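Side-chain contacts in synaptotagmin-1 (Arabidopsis thaliana, PDB 7AS6), which maintains plasma membrane integrity during freezing and osmotic stress, and is represented here by its C2A domain, which probably binds calcium and phospholipids: residues 12-17 and 74-79; 67-72 and 98-103; 93-98 and 134-139. All coordinates share one frame; numbering follows the deposited sequence.

How the contacts relate
Contacts 1 and 3 lie in the core of the C2 beta sandwich and have the same chemistry: apolar side chains from one sheet meeting those of the other. Strands 8-18 and 131-140 are neighbours in one sheet, strands 73-80 and 88-96 in the other, so they sit side by side, centres about 10 Å apart. Contact 2 is a surface contact between two loops at the sandwich end, its centre about 17 Å from that of contact 1 but about 7 Å from that of contact 3, which shares K98. There, loop-shaping polar bonds and a water accompany a small apolar touch, and a salt bridge between D103 and K139 ties the second loop to strand 131-140.

Contact 1 of 3, residues 12-17 and 74-79; sequences VKVVRA and LEFSVY
At the heart of the C2 beta sandwich, V12 of strand 8-18 faces L74 and F76 of strand 73-80, which belongs to the opposing sheet. The two segments lie 10.7 Å apart at closest approach, too far for backbone pairing, so side chains bridge the gap; their directions differ by 45°. V12 does most of the work by splitting its two methyls between two partners. With CG1 anti to the backbone N (chi1 -176°), that methyl is turned to the rim of the F76 ring, lying in the ring plane 3.7 Å from CE1 and 3.8 Å from CZ of F76. The other methyl, V12 CG2, meets L74 CD1 tip to tip at 3.8 Å. Two residues further along the strand, V14 adds a looser touch, its CG2 standing 4.5 Å from F76 CE1 in an oblique position. The four residues are all buried; I35 packs on V14, L74 and F76, and L95 also touches the phenyl ring.

Past V14 the strand changes character: V15 and R16 both face E133, a classic beta bulge. V15 CG1 lies over one face of the R16 guanidinium, 3.5 Å above its plane, while salt bridges join R16 to E57 and E133. Interlocking aliphatic and aromatic side chains between two twisted antiparallel sheets are what hold together the sandwich of a C2 domain.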
loop_
_atom_site.group_PDB
_atom_site.type_symbol
_atom_site.label_atom_id
_atom_site.label_comp_id
_atom_site.label_asym_id
_atom_site.label_seq_id
_atom_site.Cartn_x
_atom_site.Cartn_y
_atom_site.Cartn_z
ATOM N N VAL A 12 8.839 -1.003 2.489
ATOM C CA VAL A 12 7.732 -0.694 1.583
ATOM C C VAL A 12 7.593 0.816 1.524
ATOM O O VAL A 12 7.338 1.468 2.543
ATOM C CB VAL A 12 6.409 -1.320 2.048
ATOM C CG1 VAL A 12 5.318 -1.058 1.013
ATOM C CG2 VAL A 12 6.570 -2.801 2.294
ATOM N N LYS A 13 7.765 1.375 0.349
ATOM C CA LYS A 13 7.577 2.798 0.170
ATOM C C LYS A 13 6.279 2.970 -0.592
ATOM O O LYS A 13 6.094 2.355 -1.650
ATOM C CB LYS A 13 8.750 3.435 -0.579
ATOM C CG LYS A 13 8.719 4.969 -0.552
ATOM C CD LYS A 13 9.841 5.564 -1.392
ATOM C CE LYS A 13 10.473 6.768 -0.718
ATOM N NZ LYS A 13 11.730 7.154 -1.433
ATOM N N VAL A 14 5.362 3.756 -0.035
ATOM C CA VAL A 14 4.191 4.198 -0.777
ATOM C C VAL A 14 4.562 5.511 -1.450
ATOM O O VAL A 14 4.734 6.542 -0.788
ATOM C CB VAL A 14 2.959 4.356 0.123
ATOM C CG1 VAL A 14 1.770 4.847 -0.709
ATOM C CG2 VAL A 14 2.629 3.025 0.784
ATOM N N VAL A 15 4.644 5.485 -2.769
ATOM C CA VAL A 15 5.176 6.617 -3.513
ATOM C C VAL A 15 4.064 7.607 -3.804
ATOM O O VAL A 15 4.075 8.729 -3.286
ATOM C CB VAL A 15 5.854 6.159 -4.814
ATOM C CG1 VAL A 15 6.378 7.359 -5.584
ATOM C CG2 VAL A 15 6.985 5.185 -4.496
ATOM N N ARG A 16 3.111 7.205 -4.641
ATOM C CA ARG A 16 2.024 8.090 -5.032
ATOM C C ARG A 16 0.848 7.263 -5.539
ATOM O O ARG A 16 0.970 6.066 -5.812
ATOM C CB ARG A 16 2.494 9.086 -6.098
ATOM C CG ARG A 16 2.836 8.448 -7.447
ATOM C CD ARG A 16 3.553 9.433 -8.389
ATOM N NE ARG A 16 4.795 8.846 -8.897
ATOM C CZ ARG A 16 6.022 9.224 -8.543
ATOM N NH1 ARG A 16 6.197 10.219 -7.686
ATOM N NH2 ARG A 16 7.082 8.607 -9.054
ATOM N N ALA A 17 -0.306 7.924 -5.638
ATOM C CA ALA A 17 -1.438 7.432 -6.401
ATOM C C ALA A 17 -1.708 8.420 -7.524
ATOM O O ALA A 17 -1.436 9.617 -7.398
ATOM C CB ALA A 17 -2.690 7.252 -5.545
ATOM N N LEU A 74 1.487 -8.531 0.332
ATOM C CA LEU A 74 1.050 -7.258 0.881
ATOM C C LEU A 74 -0.300 -6.900 0.288
ATOM O O LEU A 74 -0.569 -7.179 -0.880
ATOM C CB LEU A 74 2.058 -6.156 0.567
ATOM C CG LEU A 74 3.383 -6.272 1.317
ATOM C CD1 LEU A 74 4.442 -5.490 0.583
ATOM C CD2 LEU A 74 3.227 -5.757 2.745
ATOM N N GLU A 75 -1.150 -6.282 1.091
ATOM C CA GLU A 75 -2.407 -5.734 0.603
ATOM C C GLU A 75 -2.396 -4.233 0.841
ATOM O O GLU A 75 -2.198 -3.788 1.973
ATOM C CB GLU A 75 -3.583 -6.383 1.309
ATOM C CG GLU A 75 -4.903 -6.142 0.634
ATOM C CD GLU A 75 -6.067 -6.474 1.549
ATOM O OE1 GLU A 75 -6.225 -5.766 2.570
ATOM O OE2 GLU A 75 -6.805 -7.444 1.258
ATOM N N PHE A 76 -2.557 -3.462 -0.229
ATOM C CA PHE A 76 -2.684 -2.016 -0.146
ATOM C C PHE A 76 -4.138 -1.623 -0.368
ATOM O O PHE A 76 -4.791 -2.109 -1.297
ATOM C CB PHE A 76 -1.814 -1.323 -1.181
ATOM C CG PHE A 76 -0.361 -1.700 -1.102
ATOM C CD1 PHE A 76 0.539 -0.903 -0.400
ATOM C CD2 PHE A 76 0.100 -2.852 -1.712
ATOM C CE1 PHE A 76 1.895 -1.254 -0.314
ATOM C CE2 PHE A 76 1.453 -3.219 -1.631
ATOM C CZ PHE A 76 2.349 -2.407 -0.933
ATOM N N SER A 77 -4.645 -0.733 0.472
ATOM C CA SER A 77 -6.023 -0.280 0.339
ATOM C C SER A 77 -6.045 1.230 0.439
ATOM O O SER A 77 -5.547 1.800 1.415
ATOM C CB SER A 77 -6.904 -0.913 1.400
ATOM O OG SER A 77 -6.880 -2.318 1.248
ATOM N N VAL A 78 -6.585 1.872 -0.571
ATOM C CA VAL A 78 -6.704 3.315 -0.564
ATOM C C VAL A 78 -8.086 3.682 -0.033
ATOM O O VAL A 78 -9.106 3.186 -0.528
ATOM C CB VAL A 78 -6.466 3.890 -1.966
ATOM C CG1 VAL A 78 -6.518 5.404 -1.910
ATOM C CG2 VAL A 78 -5.105 3.404 -2.512
ATOM N N TYR A 79 -8.113 4.500 1.015
ATOM C CA TYR A 79 -9.333 4.970 1.655
ATOM C C TYR A 79 -9.436 6.471 1.489
ATOM O O TYR A 79 -8.436 7.166 1.324
ATOM C CB TYR A 79 -9.348 4.672 3.159
ATOM C CG TYR A 79 -9.552 3.234 3.520
ATOM C CD1 TYR A 79 -10.797 2.778 3.902
ATOM C CD2 TYR A 79 -8.505 2.328 3.486
ATOM C CE1 TYR A 79 -11.000 1.463 4.242
ATOM C CE2 TYR A 79 -8.704 0.998 3.827
ATOM C CZ TYR A 79 -9.959 0.579 4.209
ATOM O OH TYR A 79 -10.188 -0.737 4.552
#

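Contact 2 of 3, residues 67-72 and 98-103; sequences RDPQTQ and KEMVPD
M100 sets out with CG beside its own backbone N (chi1 -65°), stays extended as far as SD, then bends about the CG-SD bond (chi3 -56°), which delivers its terminal methyl to P69: M100 CE lies 3.7 Å from P69 CB. K98 takes the crowded position, with CG between backbone N and carbonyl carbon (chi1 73°). The near part of its chain stays in contact, K98 CB lying 3.7 Å from P69 O and K98 CD 4.1 Å from Q70 O, while the far end leads away from the other loop. The P69 carbonyl oxygen, P69 O, also comes within 3.0 Å of K98 N, but the angle is too poor for a hydrogen bond. A water sits beside this spot, bonded to Q72 O at 2.9 Å and weakly to K98 N.

The loop 67-72 is shaped from within by two side chains. D68 OD2 takes Q70 N at 2.9 Å, on its anti side and near the carboxylate plane, which makes an Asx turn; T71 N approaches the same oxygen at 3.1 Å from well above that plane. Q72 OE1, from the last residue of the loop, reaches back to R67 N and D68 N, which approach from the same face of its amide. Q72 NE2 is used as well, bonding to S38 O. M100 and P69 both rest against Y138 of strand 131-140. Each loop carries the chain from one sheet to the other: 67-72 leads into strand 73-80, while the loop 98-103 leads into strand 106-111. Remote from the cadmium ligand D80, these are two sheet-to-sheet crossings packed side by side at one end of the C2 beta sandwich.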
loop_
_atom_site.group_PDB
_atom_site.type_symbol
_atom_site.label_atom_id
_atom_site.label_comp_id
_atom_site.label_asym_id
_atom_site.label_seq_id
_atom_site.Cartn_x
_atom_site.Cartn_y
_atom_site.Cartn_z
ATOM N N ARG A 67 8.517 -13.495 7.196
ATOM C CA ARG A 67 8.643 -14.862 7.679
ATOM C C ARG A 67 8.569 -15.909 6.578
ATOM O O ARG A 67 9.004 -17.041 6.802
ATOM C CB ARG A 67 7.568 -15.157 8.735
ATOM C CG ARG A 67 7.851 -14.467 10.060
ATOM C CD ARG A 67 6.679 -14.512 11.017
ATOM N NE ARG A 67 7.018 -13.838 12.268
ATOM C CZ ARG A 67 6.815 -12.544 12.507
ATOM N NH1 ARG A 67 6.258 -11.765 11.586
ATOM N NH2 ARG A 67 7.163 -12.026 13.675
ATOM N N ASP A 68 8.044 -15.568 5.405
ATOM C CA ASP A 68 8.110 -16.461 4.254
ATOM C C ASP A 68 7.984 -15.658 2.965
ATOM O O ASP A 68 6.868 -15.317 2.550
ATOM C CB ASP A 68 7.017 -17.529 4.310
ATOM C CG ASP A 68 7.304 -18.703 3.385
ATOM O OD1 ASP A 68 7.475 -19.832 3.892
ATOM O OD2 ASP A 68 7.384 -18.495 2.155
ATOM N N PRO A 69 9.099 -15.346 2.300
ATOM C CA PRO A 69 9.017 -14.551 1.066
ATOM C C PRO A 69 8.224 -15.230 -0.032
ATOM O O PRO A 69 7.787 -14.550 -0.968
ATOM C CB PRO A 69 10.489 -14.372 0.663
ATOM C CG PRO A 69 11.283 -14.677 1.899
ATOM C CD PRO A 69 10.486 -15.691 2.651
ATOM N N GLN A 70 8.013 -16.545 0.060
ATOM C CA GLN A 70 7.310 -17.275 -0.990
ATOM C C GLN A 70 5.795 -17.150 -0.861
ATOM O O GLN A 70 5.095 -17.035 -1.873
ATOM C CB GLN A 70 7.719 -18.751 -0.962
ATOM C CG GLN A 70 9.173 -19.012 -1.293
ATOM C CD GLN A 70 9.502 -18.635 -2.723
ATOM O OE1 GLN A 70 8.666 -18.778 -3.613
ATOM N NE2 GLN A 70 10.713 -18.132 -2.947
ATOM N N THR A 71 5.271 -17.170 0.369
ATOM C CA THR A 71 3.831 -17.242 0.603
ATOM C C THR A 71 3.181 -15.884 0.827
ATOM O O THR A 71 2.014 -15.694 0.452
ATOM C CB THR A 71 3.539 -18.120 1.825
ATOM O OG1 THR A 71 4.180 -19.387 1.662
ATOM C CG2 THR A 71 2.029 -18.339 1.996
ATOM N N GLN A 72 3.902 -14.943 1.433
ATOM C CA GLN A 72 3.289 -13.744 1.993
ATOM C C GLN A 72 3.055 -12.680 0.932
ATOM O O GLN A 72 3.875 -12.486 0.030
ATOM C CB GLN A 72 4.163 -13.179 3.105
ATOM C CG GLN A 72 3.948 -13.854 4.429
ATOM C CD GLN A 72 4.842 -13.288 5.498
ATOM O OE1 GLN A 72 6.056 -13.220 5.328
ATOM N NE2 GLN A 72 4.248 -12.861 6.608
ATOM N N LYS A 98 7.069 -12.675 -3.236
ATOM C CA LYS A 98 7.927 -13.446 -4.133
ATOM C C LYS A 98 8.363 -12.643 -5.353
ATOM O O LYS A 98 9.145 -13.152 -6.162
ATOM C CB LYS A 98 7.233 -14.743 -4.573
ATOM C CG LYS A 98 6.090 -14.578 -5.576
ATOM C CD LYS A 98 5.334 -15.896 -5.768
ATOM C CE LYS A 98 4.097 -15.730 -6.636
ATOM N NZ LYS A 98 3.040 -16.745 -6.306
ATOM N N GLU A 99 7.881 -11.412 -5.500
ATOM C CA GLU A 99 8.372 -10.481 -6.500
ATOM C C GLU A 99 9.506 -9.600 -5.986
ATOM O O GLU A 99 10.099 -8.864 -6.782
ATOM C CB GLU A 99 7.222 -9.595 -6.996
ATOM C CG GLU A 99 6.206 -10.307 -7.885
ATOM C CD GLU A 99 6.810 -10.775 -9.197
ATOM O OE1 GLU A 99 6.624 -11.961 -9.548
ATOM O OE2 GLU A 99 7.480 -9.964 -9.880
ATOM N N MET A 100 9.805 -9.639 -4.683
ATOM C CA MET A 100 10.929 -8.898 -4.115
ATOM C C MET A 100 12.247 -9.335 -4.753
ATOM O O MET A 100 12.363 -10.432 -5.303
ATOM C CB MET A 100 11.051 -9.132 -2.604
ATOM C CG MET A 100 9.920 -8.621 -1.719
ATOM S SD MET A 100 10.313 -8.982 0.021
ATOM C CE MET A 100 10.571 -10.758 -0.041
ATOM N N VAL A 101 13.254 -8.465 -4.642
ATOM C CA VAL A 101 14.638 -8.767 -5.022
ATOM C C VAL A 101 15.557 -8.298 -3.896
ATOM O O VAL A 101 15.490 -7.123 -3.513
ATOM C CB VAL A 101 15.032 -8.100 -6.353
ATOM C CG1 VAL A 101 16.464 -8.507 -6.751
ATOM C CG2 VAL A 101 14.061 -8.464 -7.458
ATOM N N PRO A 102 16.429 -9.150 -3.341
ATOM C CA PRO A 102 17.259 -8.713 -2.204
ATOM C C PRO A 102 18.204 -7.588 -2.612
ATOM O O PRO A 102 18.848 -7.658 -3.658
ATOM C CB PRO A 102 18.025 -9.982 -1.812
ATOM C CG PRO A 102 18.041 -10.819 -3.075
ATOM C CD PRO A 102 16.709 -10.541 -3.730
ATOM N N ASP A 103 18.243 -6.523 -1.800
ATOM C CA ASP A 103 19.184 -5.412 -1.991
ATOM C C ASP A 103 18.970 -4.659 -3.311
ATOM O O ASP A 103 19.927 -4.161 -3.907
ATOM C CB ASP A 103 20.638 -5.903 -1.913
ATOM C CG ASP A 103 21.009 -6.437 -0.543
ATOM O OD1 ASP A 103 20.482 -5.918 0.467
ATOM O OD2 ASP A 103 21.838 -7.371 -0.477
HETATM O O HOH W 1 4.494 -14.587 -1.897
#

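Contact 3 of 3, residues 93-98 and 134-139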
loop_
_atom_site.group_PDB
_atom_site.type_symbol
_atom_site.label_atom_id
_atom_site.label_comp_id
_atom_site.label_asym_id
_atom_site.label_seq_id
_atom_site.Cartn_x
_atom_site.Cartn_y
_atom_site.Cartn_z
ATOM N N ASN A 93 -5.314 -3.381 -3.963
ATOM C CA ASN A 93 -4.666 -4.442 -4.722
ATOM C C ASN A 93 -3.654 -5.152 -3.835
ATOM O O ASN A 93 -3.416 -4.780 -2.681
ATOM C CB ASN A 93 -3.984 -3.929 -5.990
ATOM C CG ASN A 93 -4.115 -4.908 -7.131
ATOM O OD1 ASN A 93 -4.241 -6.113 -6.909
ATOM N ND2 ASN A 93 -4.124 -4.399 -8.355
ATOM N N VAL A 94 -3.052 -6.181 -4.401
ATOM C CA VAL A 94 -2.205 -7.078 -3.643
ATOM C C VAL A 94 -0.848 -7.137 -4.334
ATOM O O VAL A 94 -0.705 -6.769 -5.501
ATOM C CB VAL A 94 -2.875 -8.461 -3.529
ATOM C CG1 VAL A 94 -2.458 -9.361 -4.658
ATOM C CG2 VAL A 94 -2.602 -9.084 -2.184
ATOM N N LEU A 95 0.172 -7.562 -3.589
ATOM C CA LEU A 95 1.524 -7.628 -4.144
ATOM C C LEU A 95 2.307 -8.686 -3.383
ATOM O O LEU A 95 2.639 -8.489 -2.210
ATOM C CB LEU A 95 2.231 -6.278 -4.075
ATOM C CG LEU A 95 3.698 -6.305 -4.509
ATOM C CD1 LEU A 95 3.827 -6.876 -5.906
ATOM C CD2 LEU A 95 4.334 -4.919 -4.444
ATOM N N ALA A 96 2.609 -9.794 -4.059
ATOM C CA ALA A 96 3.283 -10.908 -3.412
ATOM C C ALA A 96 4.734 -10.557 -3.154
ATOM O O ALA A 96 5.379 -9.889 -3.962
ATOM C CB ALA A 96 3.199 -12.164 -4.275
ATOM N N LEU A 97 5.250 -11.004 -2.012
ATOM C CA LEU A 97 6.652 -10.771 -1.720
ATOM C C LEU A 97 7.573 -11.616 -2.597
ATOM O O LEU A 97 8.752 -11.283 -2.721
ATOM C CB LEU A 97 6.932 -11.031 -0.239
ATOM C CG LEU A 97 6.210 -10.118 0.756
ATOM C CD1 LEU A 97 6.831 -10.242 2.144
ATOM C CD2 LEU A 97 6.237 -8.680 0.266
ATOM N N LYS A 98 7.069 -12.675 -3.236
ATOM C CA LYS A 98 7.927 -13.446 -4.133
ATOM C C LYS A 98 8.363 -12.643 -5.353
ATOM O O LYS A 98 9.145 -13.152 -6.162
ATOM C CB LYS A 98 7.233 -14.743 -4.573
ATOM C CG LYS A 98 6.090 -14.578 -5.576
ATOM C CD LYS A 98 5.334 -15.896 -5.768
ATOM C CE LYS A 98 4.097 -15.730 -6.636
ATOM N NZ LYS A 98 3.040 -16.745 -6.306
ATOM N N VAL A 134 4.322 1.915 -5.739
ATOM C CA VAL A 134 5.008 1.539 -4.510
ATOM C C VAL A 134 6.392 0.994 -4.862
ATOM O O VAL A 134 6.693 0.700 -6.021
ATOM C CB VAL A 134 4.220 0.491 -3.694
ATOM C CG1 VAL A 134 2.758 0.901 -3.522
ATOM C CG2 VAL A 134 4.303 -0.852 -4.365
ATOM N N GLU A 135 7.238 0.854 -3.842
ATOM C CA GLU A 135 8.559 0.243 -3.979
ATOM C C GLU A 135 8.787 -0.732 -2.843
ATOM O O GLU A 135 8.302 -0.531 -1.726
ATOM C CB GLU A 135 9.706 1.241 -3.921
ATOM C CG GLU A 135 9.854 2.175 -5.085
ATOM C CD GLU A 135 11.026 3.111 -4.856
ATOM O OE1 GLU A 135 11.919 2.736 -4.049
ATOM O OE2 GLU A 135 11.038 4.220 -5.449
ATOM N N LEU A 136 9.551 -1.770 -3.125
ATOM C CA LEU A 136 9.937 -2.732 -2.111
ATOM C C LEU A 136 11.448 -2.854 -2.109
ATOM O O LEU A 136 12.077 -2.879 -3.170
ATOM C CB LEU A 136 9.311 -4.101 -2.365
ATOM C CG LEU A 136 7.800 -4.211 -2.535
ATOM C CD1 LEU A 136 7.429 -5.674 -2.671
ATOM C CD2 LEU A 136 7.051 -3.569 -1.381
ATOM N N LEU A 137 12.028 -2.910 -0.913
ATOM C CA LEU A 137 13.443 -3.224 -0.738
ATOM C C LEU A 137 13.540 -4.323 0.309
ATOM O O LEU A 137 13.207 -4.101 1.476
ATOM C CB LEU A 137 14.254 -1.996 -0.324
ATOM C CG LEU A 137 15.708 -2.306 0.043
ATOM C CD1 LEU A 137 16.455 -2.879 -1.155
ATOM C CD2 LEU A 137 16.415 -1.075 0.583
ATOM N N TYR A 138 13.991 -5.507 -0.100
ATOM C CA TYR A 138 14.078 -6.636 0.812
ATOM C C TYR A 138 15.497 -6.737 1.354
ATOM O O TYR A 138 16.455 -6.880 0.586
ATOM C CB TYR A 138 13.669 -7.934 0.124
ATOM C CG TYR A 138 13.760 -9.124 1.041
ATOM C CD1 TYR A 138 13.132 -9.105 2.279
ATOM C CD2 TYR A 138 14.472 -10.264 0.678
ATOM C CE1 TYR A 138 13.207 -10.181 3.130
ATOM C CE2 TYR A 138 14.560 -11.354 1.531
ATOM C CZ TYR A 138 13.924 -11.298 2.761
ATOM O OH TYR A 138 13.983 -12.364 3.630
ATOM N N LYS A 139 15.630 -6.650 2.674
ATOM C CA LYS A 139 16.916 -6.835 3.331
ATOM C C LYS A 139 16.858 -8.132 4.119
ATOM O O LYS A 139 16.299 -8.164 5.227
ATOM C CB LYS A 139 17.244 -5.655 4.248
ATOM C CG LYS A 139 17.364 -4.337 3.503
ATOM C CD LYS A 139 18.445 -4.395 2.421
ATOM C CE LYS A 139 19.758 -3.806 2.913
ATOM N NZ LYS A 139 20.781 -3.727 1.831
#
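The backbones of 93-98 and 134-139 advance in roughly the same sense on the two facing sheets, L97 CA lying 8.7 Å from L136 CA and L95 CA 9.8 Å from V134 CA, so this is a sheet-to-sheet contact of the C2 beta sandwich rather than a strand pairing. L95 and L136 carry it. They reach toward each other tip to tip, and the tightest approach is between L95 CD2 and L136 CD1, at 3.6 Å. L95 gets there because its CG stands anti to the backbone N (chi1 174°), sending the isobutyl group out across the gap between the sheets. The same methyl, L95 CD2, also lies 4.1 Å from V134 CG2, and so it serves two successive inward-facing residues of strand 131-140, V134 and L136.

L97, where strand 88-96 has given way to a 3-10 segment, comes in more loosely: its CD2 is 4.4 Å from L136 CD1. That L136 methyl therefore meets two leucines. Around them the core continues, with F108 packing on both L95 and L136, and with V12 and L74 touching L136 too. The four residues are buried and entirely apolar in their side chains.

Strand 88-96 is an edge strand of its sheet and pairs with strand 73-80, L95 bonding through its backbone to L74. At the start of 93-98, N93 ND2 donates to E111 O, and the side-chain oxygen turns back on the following residue: V94 N donates to N93 OD1 over 2.8 Å.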